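Dual specificity protein phosphatase 14 (Homo sapiens, PDB 2WGP) removes phosphate from tyrosine, serine and threonine residues of proteins, inactivating the MAP kinases ERK, JNK and p38 and damping T-cell receptor signalling through TAB1. Local coordinates at residues A[27-32]-A[138-143]; A[79-84]-A[148-153]. All coordinates share one frame; numbering follows the deposited sequence.

Contact 1: residues A[27-32]-A[138-143]; sequences AQITSS and NWVKAR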
ATOM      1  N   ALA A  27     -10.235   9.696 -35.055  1.00 25.04           N
ATOM      2  CA  ALA A  27      -9.250   9.033 -35.916  1.00 25.12           C
ATOM      3  C   ALA A  27      -9.809   7.706 -36.351  1.00 24.97           C
ATOM      4  O   ALA A  27     -10.399   6.991 -35.530  1.00 24.25           O
ATOM      5  CB  ALA A  27      -7.930   8.819 -35.177  1.00 25.08           C
ATOM      6  N   GLN A  28      -9.590   7.360 -37.619  1.00 24.61           N
ATOM      7  CA  GLN A  28      -9.946   6.047 -38.115  1.00 25.91           C
ATOM      8  C   GLN A  28      -8.834   5.038 -37.838  1.00 25.54           C
ATOM      9  O   GLN A  28      -7.656   5.298 -38.135  1.00 25.07           O
ATOM     10  CB  GLN A  28     -10.217   6.096 -39.615  1.00 26.19           C
ATOM     11  CG  GLN A  28     -10.924   4.844 -40.104  1.00 27.15           C
ATOM     12  CD  GLN A  28     -11.470   5.007 -41.499  1.00 29.01           C
ATOM     13  OE1 GLN A  28     -11.208   5.996 -42.172  1.00 30.21           O
ATOM     14  NE2 GLN A  28     -12.247   4.026 -41.939  1.00 30.93           N
ATOM     15  N   ILE A  29      -9.219   3.898 -37.267  1.00 25.34           N
ATOM     16  CA  ILE A  29      -8.283   2.783 -36.961  1.00 25.73           C
ATOM     17  C   ILE A  29      -8.396   1.661 -37.992  1.00 25.75           C
ATOM     18  O   ILE A  29      -7.389   1.162 -38.488  1.00 26.10           O
ATOM     19  CB  ILE A  29      -8.544   2.202 -35.525  1.00 26.08           C
ATOM     20  CG1 ILE A  29      -8.528   3.321 -34.464  1.00 25.41           C
ATOM     21  CG2 ILE A  29      -7.520   1.084 -35.164  1.00 25.42           C
ATOM     22  CD1 ILE A  29      -7.423   4.398 -34.600  1.00 26.77           C
ATOM     23  N   THR A  30      -9.624   1.282 -38.321  1.00 26.09           N
ATOM     24  CA  THR A  30      -9.886   0.324 -39.398  1.00 26.68           C
ATOM     25  C   THR A  30     -11.071   0.848 -40.189  1.00 27.32           C
ATOM     26  O   THR A  30     -11.654   1.846 -39.799  1.00 28.24           O
ATOM     27  CB  THR A  30     -10.214  -1.090 -38.856  1.00 25.98           C
ATOM     28  OG1 THR A  30     -11.552  -1.100 -38.367  1.00 24.89           O
ATOM     29  CG2 THR A  30      -9.265  -1.495 -37.740  1.00 27.15           C
ATOM     30  N   SER A  31     -11.464   0.154 -41.258  1.00 28.39           N
ATOM     31  CA  SER A  31     -12.654   0.529 -42.040  1.00 29.13           C
ATOM     32  C   SER A  31     -13.942   0.681 -41.201  1.00 29.11           C
ATOM     33  O   SER A  31     -14.817   1.484 -41.534  1.00 30.16           O
ATOM     34  CB  SER A  31     -12.868  -0.450 -43.219  1.00 30.21           C
ATOM     35  OG  SER A  31     -13.280  -1.756 -42.802  1.00 33.02           O
ATOM     36  N   SER A  32     -14.038  -0.046 -40.091  1.00 27.60           N
ATOM     37  CA  SER A  32     -15.250  -0.058 -39.290  1.00 27.83           C
ATOM     38  C   SER A  32     -15.041   0.387 -37.838  1.00 26.61           C
ATOM     39  O   SER A  32     -15.905   0.138 -36.991  1.00 26.04           O
ATOM     40  CB  SER A  32     -15.805  -1.476 -39.302  1.00 28.19           C
ATOM     41  OG  SER A  32     -14.970  -2.305 -38.521  1.00 30.59           O
ATOM     42  N   ASN A 138       1.342   0.534 -31.895  1.00 24.22           N
ATOM     43  CA  ASN A 138       1.925   1.320 -32.991  1.00 25.04           C
ATOM     44  C   ASN A 138       0.878   1.681 -34.042  1.00 24.67           C
ATOM     45  O   ASN A 138       0.888   2.797 -34.551  1.00 25.23           O
ATOM     46  CB  ASN A 138       3.071   0.568 -33.660  1.00 25.18           C
ATOM     47  CG  ASN A 138       4.273   0.378 -32.758  1.00 25.90           C
ATOM     48  OD1 ASN A 138       4.501   1.129 -31.812  1.00 26.41           O
ATOM     49  ND2 ASN A 138       5.053  -0.637 -33.062  1.00 29.19           N
ATOM     50  N   TRP A 139      -0.033   0.752 -34.327  1.00 23.54           N
ATOM     51  CA  TRP A 139      -1.159   0.968 -35.258  1.00 23.74           C
ATOM     52  C   TRP A 139      -2.009   2.189 -34.818  1.00 24.25           C
ATOM     53  O   TRP A 139      -2.185   3.163 -35.565  1.00 24.25           O
ATOM     54  CB  TRP A 139      -2.005  -0.315 -35.279  1.00 23.47           C
ATOM     55  CG  TRP A 139      -3.144  -0.408 -36.246  1.00 23.23           C
ATOM     56  CD1 TRP A 139      -3.973   0.588 -36.655  1.00 22.56           C
ATOM     57  CD2 TRP A 139      -3.640  -1.605 -36.842  1.00 25.13           C
ATOM     58  NE1 TRP A 139      -4.909   0.106 -37.511  1.00 23.55           N
ATOM     59  CE2 TRP A 139      -4.723  -1.241 -37.659  1.00 24.35           C
ATOM     60  CE3 TRP A 139      -3.233  -2.945 -36.812  1.00 28.09           C
ATOM     61  CZ2 TRP A 139      -5.428  -2.168 -38.426  1.00 26.40           C
ATOM     62  CZ3 TRP A 139      -3.931  -3.866 -37.574  1.00 29.41           C
ATOM     63  CH2 TRP A 139      -5.023  -3.472 -38.364  1.00 28.10           C
ATOM     64  N   VAL A 140      -2.511   2.143 -33.597  1.00 24.06           N
ATOM     65  CA  VAL A 140      -3.345   3.233 -33.082  1.00 24.11           C
ATOM     66  C   VAL A 140      -2.545   4.533 -32.932  1.00 24.53           C
ATOM     67  O   VAL A 140      -3.018   5.602 -33.292  1.00 24.73           O
ATOM     68  CB  VAL A 140      -3.992   2.877 -31.740  1.00 24.09           C
ATOM     69  CG1 VAL A 140      -4.909   4.036 -31.276  1.00 23.91           C
ATOM     70  CG2 VAL A 140      -4.799   1.572 -31.843  1.00 23.72           C
ATOM     71  N   LYS A 141      -1.330   4.417 -32.426  1.00 24.91           N
ATOM     72  CA  LYS A 141      -0.427   5.565 -32.246  1.00 26.07           C
ATOM     73  C   LYS A 141      -0.084   6.245 -33.606  1.00 25.55           C
ATOM     74  O   LYS A 141       0.053   7.466 -33.661  1.00 25.03           O
ATOM     75  CB  LYS A 141       0.814   5.099 -31.452  1.00 26.27           C
ATOM     76  CG  LYS A 141       1.839   6.145 -31.041  1.00 30.92           C
ATOM     77  CD  LYS A 141       1.564   6.791 -29.706  1.00 32.70           C
ATOM     78  CE  LYS A 141       2.796   7.562 -29.234  1.00 34.20           C
ATOM     79  NZ  LYS A 141       2.474   8.783 -28.493  1.00 34.82           N
ATOM     80  N   ALA A 142       0.032   5.479 -34.693  1.00 25.06           N
ATOM     81  CA  ALA A 142       0.254   6.074 -36.009  1.00 25.38           C
ATOM     82  C   ALA A 142      -0.894   6.987 -36.423  1.00 25.38           C
ATOM     83  O   ALA A 142      -0.667   8.014 -37.076  1.00 26.71           O
ATOM     84  CB  ALA A 142       0.491   4.994 -37.084  1.00 25.45           C
ATOM     85  N   ARG A 143      -2.116   6.632 -36.018  1.00 25.18           N
ATOM     86  CA  ARG A 143      -3.300   7.399 -36.400  1.00 24.92           C
ATOM     87  C   ARG A 143      -3.659   8.490 -35.406  1.00 24.97           C
ATOM     88  O   ARG A 143      -4.162   9.530 -35.810  1.00 26.22           O
ATOM     89  CB  ARG A 143      -4.505   6.494 -36.639  1.00 24.56           C
ATOM     90  CG  ARG A 143      -4.455   5.792 -38.010  1.00 26.38           C
ATOM     91  CD  ARG A 143      -4.277   4.371 -37.772  1.00 27.37           C
ATOM     92  NE  ARG A 143      -4.299   3.550 -38.984  1.00 24.63           N
ATOM     93  CZ  ARG A 143      -3.311   2.747 -39.340  1.00 24.27           C
ATOM     94  NH1 ARG A 143      -2.194   2.681 -38.616  1.00 26.67           N
ATOM     95  NH2 ARG A 143      -3.439   2.014 -40.443  1.00 26.00           N
TER
HETATM   96  O   HOH W   1      -6.554   4.093 -40.591  1.00 39.67           O
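The indole N-H of Trp139 reaches across to the carbonyl of Ile29: NE1 lies 2.9 Å from Ile29 O, with an N-H...O angle of 158°. The oxygen sits in the ring plane, while the nitrogen comes from above the carbonyl plane. Beside this bond Ile29 packs obliquely on the same pyrrole corner, its CG2 3.9 Å from CD1 of Trp139, and Ile29 CD1 lies 4.2 Å from Val140 CG1. Thr30 CG2 touches the benzene half of the indole at CZ2. An alanine in place of Trp139 would remove the N-H donor to Ile29 O, and the packing around Ile29 would probably loosen. Arg143 CG, anti to the carbonyl carbon, lies 3.2 Å from Gln28 O, and the bend at chi2 (113°) brings one guanidinium face over Trp139 CD1. Arg143 NH1 bonds to Trp139 O one helical turn back, and a water joins its NE to Gln28 O. On the strand side, Thr30 OG1 accepts from Ser32 N in an ST turn, and Ile29 and Thr30 form a classic beta bulge opposite Leu33. The end of helix 133-143 is joined to edge strand 26-28 of the mixed sheet, with Leu125 of helix 116-129 touching Ile29, Thr30, Trp139 and Val140.

Contact 2: residues A[79-84]-A[148-153]; sequences DMPHAP and RPNVGF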
ATOM      1  N   ASP A  79     -10.904   6.712 -15.943  1.00 25.28           N
ATOM      2  CA  ASP A  79      -9.552   6.561 -16.462  1.00 25.15           C
ATOM      3  C   ASP A  79      -8.560   6.481 -15.289  1.00 25.18           C
ATOM      4  O   ASP A  79      -7.831   7.448 -14.985  1.00 25.16           O
ATOM      5  CB  ASP A  79      -9.192   7.690 -17.443  1.00 25.52           C
ATOM      6  CG  ASP A  79      -7.787   7.535 -18.046  1.00 23.21           C
ATOM      7  OD1 ASP A  79      -7.270   6.414 -18.033  1.00 21.32           O
ATOM      8  OD2 ASP A  79      -7.181   8.566 -18.487  1.00 21.42           O
ATOM      9  N   MET A  80      -8.538   5.313 -14.647  1.00 24.67           N
ATOM     10  CA  MET A  80      -7.747   5.095 -13.448  1.00 25.69           C
ATOM     11  C   MET A  80      -7.058   3.738 -13.574  1.00 25.28           C
ATOM     12  O   MET A  80      -7.619   2.816 -14.152  1.00 24.38           O
ATOM     13  CB  MET A  80      -8.644   5.124 -12.191  1.00 25.93           C
ATOM     14  CG  MET A  80      -9.250   6.489 -11.881  1.00 28.42           C
ATOM     15  SD  MET A  80      -7.938   7.641 -11.450  1.00 32.32           S
ATOM     16  CE  MET A  80      -7.449   6.958  -9.856  1.00 33.48           C
ATOM     17  N   PRO A  81      -5.827   3.616 -13.047  1.00 25.72           N
ATOM     18  CA  PRO A  81      -5.079   2.356 -13.247  1.00 25.77           C
ATOM     19  C   PRO A  81      -5.766   1.112 -12.662  1.00 25.22           C
ATOM     20  O   PRO A  81      -5.605   0.018 -13.192  1.00 25.54           O
ATOM     21  CB  PRO A  81      -3.759   2.614 -12.531  1.00 25.43           C
ATOM     22  CG  PRO A  81      -3.659   4.086 -12.437  1.00 28.41           C
ATOM     23  CD  PRO A  81      -5.038   4.597 -12.286  1.00 26.64           C
ATOM     24  N   HIS A  82      -6.554   1.273 -11.613  1.00 24.88           N
ATOM     25  CA  HIS A  82      -7.308   0.112 -11.051  1.00 25.28           C
ATOM     26  C   HIS A  82      -8.724  -0.083 -11.612  1.00 24.84           C
ATOM     27  O   HIS A  82      -9.432  -0.993 -11.195  1.00 24.45           O
ATOM     28  CB  HIS A  82      -7.302   0.140  -9.523  1.00 26.37           C
ATOM     29  CG  HIS A  82      -5.930   0.010  -8.949  1.00 29.77           C
ATOM     30  ND1 HIS A  82      -5.402   0.923  -8.065  1.00 34.03           N
ATOM     31  CD2 HIS A  82      -4.947  -0.888  -9.194  1.00 31.95           C
ATOM     32  CE1 HIS A  82      -4.161   0.577  -7.769  1.00 35.06           C
ATOM     33  NE2 HIS A  82      -3.860  -0.516  -8.446  1.00 34.85           N
ATOM     34  N   ALA A  83      -9.143   0.745 -12.567  1.00 23.88           N
ATOM     35  CA  ALA A  83     -10.406   0.486 -13.255  1.00 23.78           C
ATOM     36  C   ALA A  83     -10.212  -0.804 -14.050  1.00 23.69           C
ATOM     37  O   ALA A  83      -9.240  -0.920 -14.838  1.00 23.92           O
ATOM     38  CB  ALA A  83     -10.784   1.628 -14.185  1.00 23.39           C
ATOM     39  N   PRO A  84     -11.126  -1.777 -13.867  1.00 23.78           N
ATOM     40  CA  PRO A  84     -10.973  -3.102 -14.493  1.00 23.77           C
ATOM     41  C   PRO A  84     -11.473  -3.118 -15.937  1.00 23.77           C
ATOM     42  O   PRO A  84     -12.387  -3.894 -16.296  1.00 23.61           O
ATOM     43  CB  PRO A  84     -11.836  -4.005 -13.591  1.00 23.89           C
ATOM     44  CG  PRO A  84     -12.939  -3.112 -13.183  1.00 24.78           C
ATOM     45  CD  PRO A  84     -12.328  -1.737 -13.004  1.00 24.92           C
ATOM     46  N   ARG A 148      -2.167   7.370 -24.919  1.00 23.55           N
ATOM     47  CA  ARG A 148      -1.346   7.128 -23.729  1.00 23.88           C
ATOM     48  C   ARG A 148      -2.174   6.387 -22.662  1.00 23.33           C
ATOM     49  O   ARG A 148      -2.576   6.959 -21.662  1.00 23.63           O
ATOM     50  CB  ARG A 148      -0.830   8.463 -23.184  1.00 23.92           C
ATOM     51  CG  ARG A 148       0.267   8.334 -22.172  1.00 23.62           C
ATOM     52  CD  ARG A 148       1.613   8.340 -22.792  1.00 23.48           C
ATOM     53  NE  ARG A 148       2.668   8.341 -21.797  1.00 22.84           N
ATOM     54  CZ  ARG A 148       3.969   8.291 -22.067  1.00 22.96           C
ATOM     55  NH1 ARG A 148       4.385   8.177 -23.310  1.00 23.16           N
ATOM     56  NH2 ARG A 148       4.855   8.357 -21.068  1.00 23.67           N
ATOM     57  N   PRO A 149      -2.434   5.091 -22.883  1.00 24.21           N
ATOM     58  CA  PRO A 149      -3.140   4.310 -21.874  1.00 23.71           C
ATOM     59  C   PRO A 149      -2.436   4.403 -20.536  1.00 23.54           C
ATOM     60  O   PRO A 149      -1.199   4.521 -20.468  1.00 23.64           O
ATOM     61  CB  PRO A 149      -3.057   2.892 -22.421  1.00 24.01           C
ATOM     62  CG  PRO A 149      -3.015   3.083 -23.914  1.00 23.93           C
ATOM     63  CD  PRO A 149      -2.132   4.287 -24.082  1.00 23.91           C
ATOM     64  N   ASN A 150      -3.204   4.432 -19.462  1.00 23.07           N
ATOM     65  CA  ASN A 150      -2.580   4.575 -18.166  1.00 22.49           C
ATOM     66  C   ASN A 150      -1.821   3.286 -17.812  1.00 22.55           C
ATOM     67  O   ASN A 150      -1.974   2.296 -18.500  1.00 22.62           O
ATOM     68  CB  ASN A 150      -3.587   5.041 -17.109  1.00 22.92           C
ATOM     69  CG  ASN A 150      -4.526   3.959 -16.653  1.00 21.25           C
ATOM     70  OD1 ASN A 150      -4.105   2.875 -16.258  1.00 23.37           O
ATOM     71  ND2 ASN A 150      -5.811   4.277 -16.635  1.00 24.90           N
ATOM     72  N   VAL A 151      -0.960   3.292 -16.793  1.00 23.47           N
ATOM     73  CA  VAL A 151      -0.103   2.103 -16.564  1.00 23.48           C
ATOM     74  C   VAL A 151      -0.862   0.839 -16.144  1.00 23.51           C
ATOM     75  O   VAL A 151      -0.421  -0.274 -16.472  1.00 23.49           O
ATOM     76  CB  VAL A 151       1.066   2.384 -15.601  1.00 24.03           C
ATOM     77  CG1 VAL A 151       2.027   3.409 -16.269  1.00 24.68           C
ATOM     78  CG2 VAL A 151       0.544   2.838 -14.221  1.00 25.50           C
ATOM     79  N   GLY A 152      -1.992   1.007 -15.441  1.00 22.20           N
ATOM     80  CA  GLY A 152      -2.844  -0.132 -15.073  1.00 22.27           C
ATOM     81  C   GLY A 152      -3.497  -0.779 -16.284  1.00 22.39           C
ATOM     82  O   GLY A 152      -3.549  -2.028 -16.420  1.00 22.74           O
ATOM     83  N   PHE A 153      -3.957   0.066 -17.201  1.00 22.72           N
ATOM     84  CA  PHE A 153      -4.486  -0.404 -18.466  1.00 21.78           C
ATOM     85  C   PHE A 153      -3.423  -1.205 -19.235  1.00 21.80           C
ATOM     86  O   PHE A 153      -3.743  -2.228 -19.834  1.00 20.75           O
ATOM     87  CB  PHE A 153      -5.028   0.764 -19.316  1.00 22.22           C
ATOM     88  CG  PHE A 153      -6.283   1.441 -18.757  1.00 21.89           C
ATOM     89  CD1 PHE A 153      -6.829   2.533 -19.426  1.00 23.62           C
ATOM     90  CD2 PHE A 153      -6.930   0.983 -17.619  1.00 22.96           C
ATOM     91  CE1 PHE A 153      -7.979   3.160 -18.973  1.00 21.74           C
ATOM     92  CE2 PHE A 153      -8.097   1.615 -17.145  1.00 23.05           C
ATOM     93  CZ  PHE A 153      -8.616   2.707 -17.824  1.00 20.53           C
TER
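The backbones come together where a type I beta turn, Met80 to Ala83, meets the first turn of helix 151-165, CA of Pro81 and Gly152 3.8 Å apart. Asn150 is the N-cap of that helix: its OD1 takes the N-H of Phe153 at 3.0 Å, nearly straight at 167°. Gly152 permits the close approach, since a side chain would run into Pro81 O; its CA makes a C-H...O contact with that oxygen at 3.3 Å. CG of Asn150 stands in the crowded position between backbone N and carbonyl carbon (chi1 75°), and chi2 (52°) gives OD1 to Phe153 N and ND2 to Asp79. The Pro81 and Asn150 side chains cross at about a right angle, Pro81 CA lying 3.2 Å from Asn150 OD1. Asn150 ND2 lies over the centre of the Phe153 ring, whose edge meets Ala83 CB. Asp79, its side chain about 7 Å from that of the nucleophile Cys110, shares OD1 with Ser115 OG, which takes the N-H of Asn150; a phosphate ion lies nearby. This ties the cap to what is probably the general-acid loop of the family. Asn150 ND2 donates a hydrogen bond to Asp79 OD1 at 2.9 Å, from above the carboxylate plane.

In the fold
Both contacts are partly buried and lie on opposite sides of the chain's centre, their centres 20 Å apart. They hold different elements: contact 1 brings the last turns of helix 133-143 to an edge strand of the sheet, whereas contact 2 brings the start of the next helix, 151-165, to a loop that follows strand 71-74. Helix 116-129 touches side chains of both. Contact 1 mixes aliphatic packing on an indole with one direct bond to the carbonyl at the corner after the strand and one link through water, made by an exposed arginine. Contact 2 is more polar, built on amide, carboxylate and turn backbone, and its acidic residue lies near the catalytic cysteine and packs against a neighbouring subunit.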